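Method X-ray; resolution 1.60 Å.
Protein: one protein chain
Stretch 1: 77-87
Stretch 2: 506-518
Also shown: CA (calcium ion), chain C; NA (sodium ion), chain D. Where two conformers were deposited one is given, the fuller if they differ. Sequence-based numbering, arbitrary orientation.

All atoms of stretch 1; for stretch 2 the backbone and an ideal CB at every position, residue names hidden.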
# COMPACT_ATOMS: atom_id res chain seq x y z
N THR A 77 -11.93 6.74 -0.71
CA THR A 77 -10.61 7.28 -0.41
C THR A 77 -10.17 6.80 0.96
O THR A 77 -11.00 6.49 1.83
CB THR A 77 -10.50 8.85 -0.42
OG1 THR A 77 -11.27 9.44 0.65
CG2 THR A 77 -11.02 9.39 -1.73
N ASP A 78 -8.85 6.74 1.12
CA ASP A 78 -8.32 6.40 2.45
C ASP A 78 -6.94 6.99 2.56
O ASP A 78 -5.93 6.29 2.55
CB ASP A 78 -8.33 4.88 2.66
CG ASP A 78 -7.99 4.48 4.08
OD1 ASP A 78 -8.01 5.35 5.01
OD2 ASP A 78 -7.74 3.27 4.27
N THR A 79 -6.89 8.32 2.76
CA THR A 79 -5.61 9.01 2.91
C THR A 79 -5.71 9.91 4.13
O THR A 79 -6.82 10.20 4.62
CB THR A 79 -5.22 9.84 1.63
OG1 THR A 79 -5.45 11.24 1.88
CG2 THR A 79 -5.98 9.41 0.36
N PRO A 80 -4.55 10.36 4.65
CA PRO A 80 -4.62 11.12 5.92
C PRO A 80 -4.92 12.59 5.69
O PRO A 80 -5.04 13.35 6.66
CB PRO A 80 -3.20 10.96 6.50
CG PRO A 80 -2.33 10.82 5.27
CD PRO A 80 -3.16 10.09 4.22
N PHE A 81 -5.05 12.99 4.44
CA PHE A 81 -5.54 14.35 4.20
C PHE A 81 -6.99 14.47 4.61
O PHE A 81 -7.70 13.46 4.81
CB PHE A 81 -5.41 14.73 2.71
CG PHE A 81 -3.99 15.03 2.30
CD1 PHE A 81 -3.44 16.30 2.46
CD2 PHE A 81 -3.17 14.03 1.78
CE1 PHE A 81 -2.10 16.58 2.07
CE2 PHE A 81 -1.85 14.29 1.39
CZ PHE A 81 -1.31 15.57 1.53
N TYR A 82 -7.43 15.72 4.77
CA TYR A 82 -8.85 15.99 4.98
C TYR A 82 -9.47 15.96 3.58
O TYR A 82 -9.37 16.93 2.82
CB TYR A 82 -9.02 17.38 5.68
CG TYR A 82 -10.40 17.54 6.30
CD1 TYR A 82 -11.53 17.79 5.50
CD2 TYR A 82 -10.56 17.49 7.70
CE1 TYR A 82 -12.79 17.93 6.09
CE2 TYR A 82 -11.81 17.61 8.27
CZ TYR A 82 -12.93 17.83 7.48
OH TYR A 82 -14.15 17.96 8.09
N ASN A 83 -10.06 14.82 3.22
CA ASN A 83 -10.58 14.59 1.86
C ASN A 83 -12.08 14.76 1.93
O ASN A 83 -12.77 13.93 2.54
CB ASN A 83 -10.26 13.16 1.42
CG ASN A 83 -8.77 12.92 1.37
OD1 ASN A 83 -8.03 13.73 0.81
ND2 ASN A 83 -8.31 11.79 1.96
N ALA A 84 -12.59 15.80 1.27
CA ALA A 84 -14.00 16.11 1.44
C ALA A 84 -14.53 16.93 0.27
O ALA A 84 -13.78 17.30 -0.63
CB ALA A 84 -14.19 16.89 2.80
N TRP A 85 -15.84 17.15 0.30
CA TRP A 85 -16.52 18.03 -0.69
C TRP A 85 -16.43 17.53 -2.14
O TRP A 85 -15.84 18.22 -3.00
CB TRP A 85 -15.99 19.49 -0.61
CG TRP A 85 -15.98 20.02 0.82
CD1 TRP A 85 -17.05 20.44 1.57
CD2 TRP A 85 -14.82 20.17 1.64
NE1 TRP A 85 -16.61 20.81 2.84
CE2 TRP A 85 -15.24 20.67 2.89
CE3 TRP A 85 -13.44 19.97 1.41
CZ2 TRP A 85 -14.35 20.90 3.96
CZ3 TRP A 85 -12.55 20.21 2.48
CH2 TRP A 85 -13.01 20.71 3.73
N THR A 86 -17.05 16.39 -2.45
CA THR A 86 -17.33 16.13 -3.87
C THR A 86 -18.37 17.14 -4.39
O THR A 86 -18.43 17.33 -5.60
CB THR A 86 -17.90 14.73 -4.11
OG1 THR A 86 -19.14 14.63 -3.41
CG2 THR A 86 -16.89 13.63 -3.60
N GLN A 87 -19.14 17.78 -3.50
CA GLN A 87 -20.21 18.72 -3.97
C GLN A 87 -19.64 19.75 -4.94
O GLN A 87 -18.55 20.29 -4.70
CB GLN A 87 -20.89 19.45 -2.79
CG GLN A 87 -19.92 20.28 -2.00
CD GLN A 87 -20.59 21.06 -0.83
OE1 GLN A 87 -19.94 21.34 0.17
NE2 GLN A 87 -21.86 21.44 -0.99
N UNK A 506 -1.23 18.71 10.77
CA UNK A 506 -0.38 17.91 9.89
C UNK A 506 -1.00 16.55 9.58
O UNK A 506 -1.26 15.76 10.48
CB UNK A 506 1.00 17.72 10.52
N UNK A 507 -1.18 16.25 8.30
CA UNK A 507 -1.83 15.01 7.91
C UNK A 507 -0.98 13.80 8.27
O UNK A 507 -1.52 12.74 8.50
CB UNK A 507 -2.13 15.02 6.41
N UNK A 508 0.34 13.97 8.32
CA UNK A 508 1.21 12.82 8.49
C UNK A 508 1.46 12.48 9.94
O UNK A 508 2.15 11.50 10.24
CB UNK A 508 2.55 13.07 7.79
N UNK A 509 0.88 13.27 10.85
CA UNK A 509 1.00 12.99 12.28
C UNK A 509 -0.16 12.11 12.76
O UNK A 509 -1.33 12.41 12.47
CB UNK A 509 1.04 14.30 13.08
N UNK A 510 0.17 11.06 13.50
CA UNK A 510 -0.82 10.10 14.01
C UNK A 510 -1.70 9.57 12.88
O UNK A 510 -1.17 9.04 11.88
CB UNK A 510 -1.69 10.75 15.09
N UNK A 511 -3.02 9.67 13.01
CA UNK A 511 -3.93 9.15 11.97
C UNK A 511 -4.37 10.20 10.96
O UNK A 511 -5.32 9.98 10.19
CB UNK A 511 -5.17 8.55 12.63
N UNK A 512 -3.72 11.36 10.99
CA UNK A 512 -4.17 12.44 10.11
C UNK A 512 -5.64 12.75 10.34
O UNK A 512 -6.14 12.68 11.47
CB UNK A 512 -3.93 12.07 8.64
N UNK A 513 -6.34 13.11 9.26
CA UNK A 513 -7.73 13.55 9.32
C UNK A 513 -8.70 12.45 8.91
O UNK A 513 -8.44 11.72 7.92
CB UNK A 513 -7.93 14.78 8.43
N UNK A 514 -9.83 12.35 9.63
CA UNK A 514 -10.72 11.19 9.43
C UNK A 514 -11.67 11.38 8.26
O UNK A 514 -12.42 10.46 7.95
CB UNK A 514 -11.53 10.92 10.70
N UNK A 515 -11.68 12.57 7.65
CA UNK A 515 -12.58 12.79 6.51
C UNK A 515 -12.11 12.05 5.25
O UNK A 515 -10.97 12.22 4.82
CB UNK A 515 -12.69 14.29 6.22
N UNK A 516 -13.00 11.23 4.70
CA UNK A 516 -12.75 10.47 3.46
C UNK A 516 -14.07 10.30 2.70
O UNK A 516 -15.13 10.66 3.21
CB UNK A 516 -12.13 9.11 3.77
N UNK A 517 -14.01 9.75 1.49
CA UNK A 517 -15.21 9.68 0.63
C UNK A 517 -15.76 8.26 0.53
O UNK A 517 -15.00 7.28 0.65
CB UNK A 517 -14.89 10.20 -0.77
N UNK A 518 -17.06 8.19 0.31
CA UNK A 518 -17.82 6.95 0.16
C UNK A 518 -18.70 7.06 -1.07
O UNK A 518 -19.07 8.17 -1.49
CB UNK A 518 -18.66 6.66 1.40
CA CA C . -8.74 11.26 5.55
NA NA D . -2.04 5.17 14.38

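At position 506 the CA-to-CB bond points away from stretch 1 and nothing of it lies near, so the visible atoms exclude little; the residue is L506, which opens a type I turn.

Position 507 is different. Its CB points toward stretch 1, 3.4 Å from P80 O, and the flat ring of F81 lies nearby with a face to cover. A large apolar or aromatic side chain would suit. W507 fills it: its five-membered ring stacks face to face on F81, centroids 3.9 Å apart and planes at 28°, while its CB packs 4.2 Å from P80 CB.

Positions 508 and 509 meet nothing of stretch 1, and many residues would serve; they are Y508 and K509. At 510 the positive phi (53°, psi -126°) favours glycine, yet the residue is H510. At 511 stretch 1 offers the side chain nothing, but the sodium ion is within reach of a short acidic or other oxygen-bearing side chain; D511 OD1 binds it at 2.7 Å.

At 512 phi is +55° and psi -145°, and an ideal CB would sit 2.5 Å from P80 CB, a clash. Both facts call for glycine, and G512 closes the type II' turn, its N donating to K509 O.

Position 513 points its CB toward stretch 1, between P80 O and the CA of Y82, with room for a medium or large side chain. H513 places CB 3.7 Å from Y82 CA and its ring oblique to that of Y82. Its backbone works whatever the side chain: N donates to P80 O (2.9 Å), and O binds calcium.

Position 514 points away, with phi at -84°, which proline tolerates; it is P514.

At 515 the CB points toward stretch 1, 3.6 Å from Y82 CE1 and 3.7 Å from N83 O. A small apolar group fits so close a ring. A515 rests its CB over the Y82 face, 3.6 Å from the centroid, while its O accepts from N83 N (3.2 Å) and binds calcium.

Position 516 starts sideways, but T77 OG1, T79 N and N83 ND2 offer donors and the calcium ion lies close, so an acidic side chain is attractive. D516 answers both: OD1 accepts from T77 OG1 (2.7 Å), T79 N (3.2 Å) and N83 ND2 (2.9 Å), and OD2 binds calcium at 2.7 Å.

Position 517 also points sideways, near the methyl groups of T77 and T86, suiting a branched aliphatic chain. L517 puts CD1 3.7 Å from T86 CG2 and CD2 4.1 Å from A84 CA; its N donates to T77 OG1 (2.9 Å).

At 518 the CB points away, leaving the choice open. It is Y518.

Stretch 2, residues 506-518: LWYKHDGHPADLY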
# COMPACT_ATOMS: atom_id res chain seq x y z
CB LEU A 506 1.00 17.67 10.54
CG LEU A 506 1.76 18.94 10.99
CD1 LEU A 506 3.06 18.51 11.71
CD2 LEU A 506 2.09 19.79 9.78
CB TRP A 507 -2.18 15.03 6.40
CG TRP A 507 -1.07 15.59 5.56
CD1 TRP A 507 0.02 14.92 5.06
CD2 TRP A 507 -0.93 16.95 5.14
NE1 TRP A 507 0.83 15.80 4.34
CE2 TRP A 507 0.26 17.05 4.40
CE3 TRP A 507 -1.71 18.10 5.35
CZ2 TRP A 507 0.70 18.24 3.83
CZ3 TRP A 507 -1.28 19.29 4.78
CH2 TRP A 507 -0.09 19.36 4.03
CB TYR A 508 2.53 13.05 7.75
CG TYR A 508 3.24 14.37 8.10
CD1 TYR A 508 4.00 14.49 9.26
CD2 TYR A 508 3.23 15.43 7.22
CE1 TYR A 508 4.69 15.68 9.54
CE2 TYR A 508 3.91 16.61 7.49
CZ TYR A 508 4.65 16.72 8.65
OH TYR A 508 5.34 17.88 8.94
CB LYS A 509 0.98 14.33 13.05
CG LYS A 509 1.35 14.22 14.51
CD LYS A 509 1.67 15.60 15.08
CE LYS A 509 2.26 15.50 16.48
NZ LYS A 509 2.73 16.82 16.97
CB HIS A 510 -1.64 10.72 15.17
CG HIS A 510 -0.77 11.34 16.22
ND1 HIS A 510 0.31 10.68 16.78
CD2 HIS A 510 -0.80 12.58 16.79
CE1 HIS A 510 0.92 11.49 17.63
NE2 HIS A 510 0.26 12.64 17.66
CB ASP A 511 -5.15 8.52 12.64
CG ASP A 511 -4.73 7.41 13.62
OD1 ASP A 511 -4.13 6.41 13.15
OD2 ASP A 511 -4.96 7.57 14.85
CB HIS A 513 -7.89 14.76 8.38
CG HIS A 513 -6.99 15.88 8.79
ND1 HIS A 513 -7.22 16.63 9.92
CD2 HIS A 513 -5.80 16.29 8.28
CE1 HIS A 513 -6.22 17.49 10.08
NE2 HIS A 513 -5.35 17.31 9.09
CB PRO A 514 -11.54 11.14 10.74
CG PRO A 514 -11.54 12.57 11.24
CD PRO A 514 -10.16 13.10 10.86
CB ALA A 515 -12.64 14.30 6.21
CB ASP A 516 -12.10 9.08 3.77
CG ASP A 516 -10.60 9.21 3.95
OD1 ASP A 516 -9.89 9.55 2.97
OD2 ASP A 516 -10.12 9.01 5.09
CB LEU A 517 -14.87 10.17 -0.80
CG LEU A 517 -14.24 11.55 -0.84
CD1 LEU A 517 -13.93 11.90 -2.31
CD2 LEU A 517 -15.19 12.62 -0.24
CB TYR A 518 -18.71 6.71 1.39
CG TYR A 518 -17.88 6.50 2.66
CD1 TYR A 518 -17.35 7.61 3.35
CD2 TYR A 518 -17.61 5.21 3.12
CE1 TYR A 518 -16.56 7.43 4.49
CE2 TYR A 518 -16.84 5.02 4.29
CZ TYR A 518 -16.29 6.11 4.93
OH TYR A 518 -15.50 5.95 6.06
O HOH W 1 -15.21 13.53 3.52
O HOH W 2 -2.17 2.26 14.95
O HOH W 3 -1.45 6.72 16.36
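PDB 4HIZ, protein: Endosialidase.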